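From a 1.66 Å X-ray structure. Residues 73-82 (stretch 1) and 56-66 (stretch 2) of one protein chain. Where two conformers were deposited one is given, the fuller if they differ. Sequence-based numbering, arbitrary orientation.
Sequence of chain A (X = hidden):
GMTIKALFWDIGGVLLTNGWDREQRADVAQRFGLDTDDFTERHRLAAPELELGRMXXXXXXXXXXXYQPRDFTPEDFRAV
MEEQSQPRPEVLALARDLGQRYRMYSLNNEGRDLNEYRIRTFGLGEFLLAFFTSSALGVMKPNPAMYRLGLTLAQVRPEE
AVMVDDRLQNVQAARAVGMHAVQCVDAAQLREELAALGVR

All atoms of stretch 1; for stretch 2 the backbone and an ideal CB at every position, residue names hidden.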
ATOM      1  N   THR A  73      -0.485  10.959  24.228  1.00 33.17           N
ATOM      2  CA  THR A  73      -1.257   9.716  24.188  1.00 34.59           C
ATOM      3  C   THR A  73      -1.142   8.913  22.894  1.00 34.72           C
ATOM      4  O   THR A  73      -0.720   9.411  21.854  1.00 34.76           O
ATOM      5  CB  THR A  73      -2.747  10.000  24.346  1.00 34.91           C
ATOM      6  OG1 THR A  73      -3.204  10.725  23.198  1.00 36.09           O
ATOM      7  CG2 THR A  73      -3.028  10.789  25.645  1.00 35.62           C
ATOM      8  N   PRO A  74      -1.541   7.638  22.943  1.00 34.77           N
ATOM      9  CA  PRO A  74      -1.469   6.840  21.720  1.00 36.02           C
ATOM     10  C   PRO A  74      -2.371   7.420  20.649  1.00 36.37           C
ATOM     11  O   PRO A  74      -2.096   7.322  19.443  1.00 36.08           O
ATOM     12  CB  PRO A  74      -1.937   5.448  22.178  1.00 36.95           C
ATOM     13  CG  PRO A  74      -1.568   5.410  23.625  1.00 38.26           C
ATOM     14  CD  PRO A  74      -1.715   6.811  24.157  1.00 37.21           C
ATOM     15  N   GLU A  75      -3.420   8.081  21.107  1.00 36.04           N
ATOM     16  CA  GLU A  75      -4.377   8.706  20.170  1.00 36.88           C
ATOM     17  C   GLU A  75      -3.711   9.872  19.462  1.00 34.11           C
ATOM     18  O   GLU A  75      -3.865  10.062  18.237  1.00 37.13           O
ATOM     19  CB  GLU A  75      -5.650   9.149  20.891  1.00 38.56           C
ATOM     20  CG  GLU A  75      -6.508   7.967  21.389  1.00 45.59           C
ATOM     21  CD  GLU A  75      -5.930   7.191  22.594  1.00 53.90           C
ATOM     22  OE1 GLU A  75      -5.139   7.726  23.426  1.00 49.25           O
ATOM     23  OE2 GLU A  75      -6.293   5.999  22.716  1.00 66.50           O
ATOM     24  N   ASP A  76      -2.948  10.626  20.228  1.00 34.03           N
ATOM     25  CA  ASP A  76      -2.201  11.779  19.697  1.00 34.36           C
ATOM     26  C   ASP A  76      -1.270  11.255  18.605  1.00 34.62           C
ATOM     27  O   ASP A  76      -1.168  11.791  17.494  1.00 33.87           O
ATOM     28  CB  ASP A  76      -1.318  12.456  20.761  1.00 35.09           C
ATOM     29  CG  ASP A  76      -2.113  13.195  21.831  1.00 37.47           C
ATOM     30  OD1 ASP A  76      -3.255  13.607  21.540  1.00 39.61           O
ATOM     31  OD2 ASP A  76      -1.576  13.396  22.947  1.00 37.17           O
ATOM     32  N   PHE A  77      -0.615  10.145  18.926  1.00 34.38           N
ATOM     33  CA  PHE A  77       0.431   9.617  18.029  1.00 33.78           C
ATOM     34  C   PHE A  77      -0.187   9.085  16.758  1.00 34.41           C
ATOM     35  O   PHE A  77       0.295   9.301  15.649  1.00 34.34           O
ATOM     36  CB  PHE A  77       1.278   8.529  18.736  1.00 33.80           C
ATOM     37  CG  PHE A  77       2.565   8.225  18.030  1.00 33.76           C
ATOM     38  CD1 PHE A  77       2.642   7.204  17.105  1.00 34.02           C
ATOM     39  CD2 PHE A  77       3.700   8.985  18.251  1.00 33.56           C
ATOM     40  CE1 PHE A  77       3.823   6.932  16.442  1.00 30.56           C
ATOM     41  CE2 PHE A  77       4.898   8.685  17.574  1.00 31.09           C
ATOM     42  CZ  PHE A  77       4.937   7.692  16.677  1.00 32.09           C
ATOM     43  N   ARG A  78      -1.274   8.371  16.945  1.00 34.84           N
ATOM     44  CA  ARG A  78      -1.978   7.767  15.828  0.50 36.14           C
ATOM     45  C   ARG A  78      -2.475   8.844  14.847  1.00 35.48           C
ATOM     46  O   ARG A  78      -2.417   8.668  13.618  1.00 36.26           O
ATOM     47  CB  ARG A  78      -3.086   6.882  16.385  0.50 37.44           C
ATOM     48  CG  ARG A  78      -3.624   5.875  15.419  0.50 43.04           C
ATOM     49  CD  ARG A  78      -4.887   6.305  14.883  0.50 48.76           C
ATOM     50  NE  ARG A  78      -5.863   6.335  15.955  0.50 54.12           N
ATOM     51  CZ  ARG A  78      -6.813   5.426  16.082  0.50 58.78           C
ATOM     52  NH1 ARG A  78      -7.675   5.505  17.087  0.50 61.29           N
ATOM     53  NH2 ARG A  78      -6.901   4.446  15.195  0.50 58.83           N
ATOM     54  N   ALA A  79      -2.908   9.964  15.393  1.00 35.07           N
ATOM     55  CA  ALA A  79      -3.413  11.071  14.566  1.00 36.12           C
ATOM     56  C   ALA A  79      -2.336  11.574  13.628  1.00 35.58           C
ATOM     57  O   ALA A  79      -2.571  11.801  12.436  1.00 36.13           O
ATOM     58  CB  ALA A  79      -3.929  12.235  15.426  1.00 37.78           C
ATOM     59  N   VAL A  80      -1.146  11.748  14.183  1.00 33.08           N
ATOM     60  CA  VAL A  80      -0.014  12.273  13.406  1.00 33.58           C
ATOM     61  C   VAL A  80       0.457  11.220  12.379  1.00 34.23           C
ATOM     62  O   VAL A  80       0.846  11.548  11.247  1.00 34.13           O
ATOM     63  CB  VAL A  80       1.126  12.798  14.320  1.00 33.69           C
ATOM     64  CG1 VAL A  80       2.309  13.257  13.473  1.00 33.42           C
ATOM     65  CG2 VAL A  80       0.609  13.965  15.203  1.00 34.84           C
HETATM   66  N   MSE A  81       0.373   9.950  12.749  1.00 33.93           N
HETATM   67  CA  MSE A  81       0.705   8.877  11.789  1.00 34.05           C
HETATM   68  C   MSE A  81      -0.209   9.004  10.577  1.00 35.92           C
HETATM   69  O   MSE A  81       0.227   9.026   9.428  1.00 34.84           O
HETATM   70  CB  MSE A  81       0.524   7.470  12.383  1.00 36.32           C
HETATM   71  CG  MSE A  81       1.501   7.113  13.422  1.00 33.93           C
HETATM   72 SE   MSE A  81       1.201   5.324  14.146  0.75 34.83          SE
HETATM   73  CE  MSE A  81       1.105   4.394  12.510  1.00 34.05           C
ATOM     74  N   GLU A  82      -1.490   9.147  10.870  1.00 35.44           N
ATOM     75  CA  GLU A  82      -2.522   9.184   9.820  1.00 38.06           C
ATOM     76  C   GLU A  82      -2.295  10.339   8.857  1.00 37.01           C
ATOM     77  O   GLU A  82      -2.434  10.224   7.619  1.00 37.81           O
ATOM     78  CB  GLU A  82      -3.921   9.209  10.453  1.00 37.06           C
ATOM     79  CG  GLU A  82      -4.269   7.854  11.015  1.00 42.59           C
ATOM     80  CD  GLU A  82      -5.589   7.834  11.755  1.00 42.09           C
ATOM     81  OE1 GLU A  82      -6.097   8.935  12.063  1.00 42.67           O
ATOM     82  OE2 GLU A  82      -6.070   6.712  12.027  1.00 50.59           O
ATOM     83  N   UNK A  56      -1.877  -5.786  16.777  1.00 35.23           N
ATOM     84  CA  UNK A  56      -2.707  -4.603  16.675  1.00 36.11           C
ATOM     85  C   UNK A  56      -1.851  -3.337  16.721  1.00 35.65           C
ATOM     86  O   UNK A  56      -0.697  -3.360  17.150  1.00 35.25           O
ATOM     87  CB  UNK A  56      -3.749  -4.587  17.795  1.00 36.11           C
ATOM     88  N   UNK A  57      -2.441  -2.238  16.284  1.00 35.50           N
ATOM     89  CA  UNK A  57      -1.739  -0.952  16.356  1.00 36.12           C
ATOM     90  C   UNK A  57      -1.400  -0.629  17.804  1.00 35.11           C
ATOM     91  O   UNK A  57      -0.321  -0.116  18.134  1.00 34.41           O
ATOM     92  CB  UNK A  57      -2.584   0.167  15.744  1.00 36.12           C
ATOM     93  N   UNK A  58      -2.294  -1.003  18.711  1.00 35.05           N
ATOM     94  CA  UNK A  58      -2.077  -0.698  20.134  1.00 34.91           C
ATOM     95  C   UNK A  58      -0.826  -1.416  20.609  1.00 34.62           C
ATOM     96  O   UNK A  58       0.005  -0.881  21.372  1.00 35.53           O
ATOM     97  CB  UNK A  58      -3.284  -1.105  20.981  1.00 34.91           C
ATOM     98  N   UNK A  59      -0.752  -2.675  20.213  1.00 34.96           N
ATOM     99  CA  UNK A  59       0.371  -3.535  20.562  1.00 33.88           C
ATOM    100  C   UNK A  59       1.685  -2.982  20.008  1.00 31.71           C
ATOM    101  O   UNK A  59       2.708  -2.891  20.722  1.00 32.34           O
ATOM    102  CB  UNK A  59       0.133  -4.953  20.039  1.00 33.88           C
ATOM    103  N   UNK A  60       1.641  -2.622  18.743  1.00 33.07           N
ATOM    104  CA  UNK A  60       2.808  -2.027  18.077  1.00 32.42           C
ATOM    105  C   UNK A  60       3.235  -0.773  18.823  1.00 32.82           C
ATOM    106  O   UNK A  60       4.399  -0.605  19.188  1.00 32.25           O
ATOM    107  CB  UNK A  60       2.500  -1.699  16.615  1.00 32.42           C
ATOM    108  N   UNK A  61       2.272   0.102  19.100  1.00 33.19           N
ATOM    109  CA  UNK A  61       2.605   1.381  19.784  1.00 33.39           C
ATOM    110  C   UNK A  61       3.169   1.167  21.181  1.00 33.45           C
ATOM    111  O   UNK A  61       4.061   1.906  21.654  1.00 30.94           O
ATOM    112  CB  UNK A  61       1.363   2.269  19.879  1.00 33.39           C
ATOM    113  N   UNK A  62       2.693   0.119  21.844  1.00 32.42           N
ATOM    114  CA  UNK A  62       3.150  -0.238  23.186  0.50 32.90           C
ATOM    115  C   UNK A  62       4.638  -0.558  23.155  1.00 33.01           C
ATOM    116  O   UNK A  62       5.405  -0.189  24.042  1.00 33.26           O
ATOM    117  CB  UNK A  62       2.357  -1.426  23.734  0.50 32.90           C
ATOM    118  N   UNK A  63       5.038  -1.251  22.104  1.00 31.59           N
ATOM    119  CA  UNK A  63       6.447  -1.663  22.001  1.00 31.27           C
ATOM    120  C   UNK A  63       7.360  -0.612  21.409  1.00 32.17           C
ATOM    121  O   UNK A  63       8.529  -0.488  21.792  1.00 33.08           O
ATOM    122  CB  UNK A  63       6.552  -2.934  21.156  1.00 31.27           C
ATOM    123  N   UNK A  64       6.809   0.141  20.484  1.00 32.22           N
ATOM    124  CA  UNK A  64       7.619   1.062  19.674  1.00 31.34           C
ATOM    125  C   UNK A  64       7.743   2.466  20.252  1.00 33.03           C
ATOM    126  O   UNK A  64       8.759   3.149  20.049  1.00 32.27           O
ATOM    127  CB  UNK A  64       7.023   1.160  18.268  1.00 31.34           C
ATOM    128  N   UNK A  65       6.710   2.867  21.003  1.00 31.92           N
ATOM    129  CA  UNK A  65       6.628   4.201  21.580  1.00 31.33           C
ATOM    130  C   UNK A  65       6.374   4.275  23.060  1.00 31.52           C
ATOM    131  O   UNK A  65       7.117   4.938  23.781  1.00 31.51           O
ATOM    132  CB  UNK A  65       5.523   4.983  20.868  1.00 31.33           C
ATOM    133  N   UNK A  66       5.355   3.557  23.519  1.00 30.97           N
ATOM    134  CA  UNK A  66       4.897   3.662  24.915  1.00 31.77           C
ATOM    135  C   UNK A  66       5.481   2.613  25.845  1.00 34.63           C
ATOM    136  O   UNK A  66       4.800   2.069  26.708  1.00 37.72           O
ATOM    137  CB  UNK A  66       3.371   3.563  24.962  1.00 31.77           C
TER

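Position 56 sits just before a helix, with extended phi/psi of -85/163 and no atom of stretch 1 near its CB. Ser, Thr, Asp or Asn would suit this N-cap. It is Thr-56, whose OG1 accepts from the backbone N of position 59 at 3.1 Å.

Position 57 opens the helix with CA-to-CB toward stretch 1, yet nothing lies within 5.5 Å of the ideal CB. The gap asks for a long apolar chain able to meet the aliphatic part of Arg-78 and the methyl of selenomethionine Met-81; Leu, Met or Ile could serve. Leu-57 CD2 lies 3.4 Å from Arg-78 CG, and its CD1 4.1 Å from Met-81 CE.

Positions 58 and 59 meet nothing of stretch 1, so small or polar residues would do. Ala-58 makes no contact. Glu-59 OE1 returns a side-chain hydrogen bond, accepting from Thr-56 N at 2.9 Å.

At position 60 CA-to-CB points sideways, and stretch 1 sets no firm demand; many helical residues fit. Tyr-60 CE1 comes no nearer than 5.1 Å to Met-81 SE, and the tyrosine OH is hydrogen-bonded elsewhere in the structure.

Position 61 points toward stretch 1, its ideal CB 5.1 Å from Pro-74 CB, with Phe-77 and Met-81 offering more apolar surface. Leu or Met would suit, or Ile with less reach. Leu-61 (chi1 m, chi2 t) spreads its methyls: CD1 is 4.3 Å from Pro-74 CB, while CD2 approaches Phe-77 CD1 at 3.6 Å and Met-81 SE at 4.1 Å.

At positions 62, 63 and 64 no atom of stretch 1 lies within 5.5 Å of the ideal CB, and CA-to-CB at 62 points away, so polar, charged or apolar residues would serve. Glu-62, Gln-63 and Val-64 occupy them.

Position 65 is the first to leave helical phi/psi (-127/-50), its CB toward stretch 1, 5.0 Å from Phe-77 CE2. That favors a compact, mostly apolar side chain such as Val or Ile; Thr could also offer a methyl. Val-65 places CG2 over one face of the Phe-77 ring, 4.0 Å from the centroid, a CH-pi contact.

Position 66 has its ideal CB 5.4 Å from Pro-74 CG. A flat ring could lie against the proline: Phe, Tyr or Trp; Leu or Met would be less planar. Phe-66 (chi1 m) receives Pro-74 CG over one ring face, 3.9 Å from the centroid, with Phe-77 CB at the ring edge, 4.3 Å from CZ.

The rule is apolar packing: no hydrogen bond crosses, and the helices cross at 104°.

Stretch 2, residues 56-66: TLAEYLEQVVF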
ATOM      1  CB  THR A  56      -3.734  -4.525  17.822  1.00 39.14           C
ATOM      2  OG1 THR A  56      -3.047  -4.325  19.056  1.00 38.37           O
ATOM      3  CG2 THR A  56      -4.560  -5.836  17.922  1.00 41.12           C
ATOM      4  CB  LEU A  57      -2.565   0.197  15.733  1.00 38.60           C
ATOM      5  CG  LEU A  57      -1.838   1.541  15.734  1.00 38.63           C
ATOM      6  CD1 LEU A  57      -0.510   1.553  14.976  1.00 34.65           C
ATOM      7  CD2 LEU A  57      -2.794   2.582  15.147  1.00 38.17           C
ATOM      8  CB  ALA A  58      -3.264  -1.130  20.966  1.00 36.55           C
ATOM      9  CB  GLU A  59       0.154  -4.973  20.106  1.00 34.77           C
ATOM     10  CG  GLU A  59      -0.839  -5.759  20.964  1.00 36.22           C
ATOM     11  CD  GLU A  59      -1.178  -7.142  20.389  1.00 42.07           C
ATOM     12  OE1 GLU A  59      -1.197  -7.317  19.165  1.00 39.22           O
ATOM     13  OE2 GLU A  59      -1.490  -8.055  21.173  1.00 42.02           O
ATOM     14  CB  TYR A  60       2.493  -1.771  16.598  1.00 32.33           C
ATOM     15  CG  TYR A  60       3.466  -0.862  15.857  1.00 32.51           C
ATOM     16  CD1 TYR A  60       3.301   0.502  15.898  1.00 34.48           C
ATOM     17  CD2 TYR A  60       4.511  -1.374  15.090  1.00 35.68           C
ATOM     18  CE1 TYR A  60       4.166   1.356  15.235  1.00 33.90           C
ATOM     19  CE2 TYR A  60       5.391  -0.525  14.419  1.00 34.45           C
ATOM     20  CZ  TYR A  60       5.200   0.844  14.493  1.00 34.44           C
ATOM     21  OH  TYR A  60       6.057   1.709  13.841  1.00 34.11           O
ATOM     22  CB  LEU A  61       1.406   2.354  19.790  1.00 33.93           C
ATOM     23  CG  LEU A  61       1.067   2.928  18.425  1.00 35.04           C
ATOM     24  CD1 LEU A  61      -0.157   3.855  18.598  1.00 34.72           C
ATOM     25  CD2 LEU A  61       2.238   3.663  17.776  1.00 32.64           C
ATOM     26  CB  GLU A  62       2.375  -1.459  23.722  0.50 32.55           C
ATOM     27  CG  GLU A  62       2.945  -2.054  25.018  0.50 35.18           C
ATOM     28  CD  GLU A  62       2.933  -1.078  26.158  0.50 43.56           C
ATOM     29  OE1 GLU A  62       2.261  -0.024  26.060  0.50 46.06           O
ATOM     30  OE2 GLU A  62       3.599  -1.381  27.166  0.50 43.67           O
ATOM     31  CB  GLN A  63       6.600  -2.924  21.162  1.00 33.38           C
ATOM     32  CG  GLN A  63       5.865  -4.133  21.720  1.00 34.79           C
ATOM     33  CD  GLN A  63       6.261  -5.418  21.034  1.00 36.67           C
ATOM     34  OE1 GLN A  63       7.130  -5.427  20.155  1.00 34.57           O
ATOM     35  NE2 GLN A  63       5.635  -6.519  21.444  1.00 32.82           N
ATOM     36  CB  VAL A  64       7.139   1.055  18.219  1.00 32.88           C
ATOM     37  CG1 VAL A  64       7.880   2.085  17.403  1.00 33.17           C
ATOM     38  CG2 VAL A  64       7.328  -0.344  17.612  1.00 34.82           C
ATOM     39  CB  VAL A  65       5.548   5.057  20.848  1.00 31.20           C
ATOM     40  CG1 VAL A  65       5.495   6.462  21.435  1.00 34.01           C
ATOM     41  CG2 VAL A  65       5.846   5.138  19.359  1.00 32.08           C
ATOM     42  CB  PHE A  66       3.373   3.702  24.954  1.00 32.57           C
ATOM     43  CG  PHE A  66       2.798   4.871  24.187  1.00 32.63           C
ATOM     44  CD1 PHE A  66       2.714   6.119  24.776  1.00 33.86           C
ATOM     45  CD2 PHE A  66       2.417   4.721  22.868  1.00 33.69           C
ATOM     46  CE1 PHE A  66       2.215   7.199  24.064  1.00 31.86           C
ATOM     47  CE2 PHE A  66       1.917   5.793  22.146  1.00 32.03           C
ATOM     48  CZ  PHE A  66       1.830   7.036  22.754  1.00 32.41           C
TER
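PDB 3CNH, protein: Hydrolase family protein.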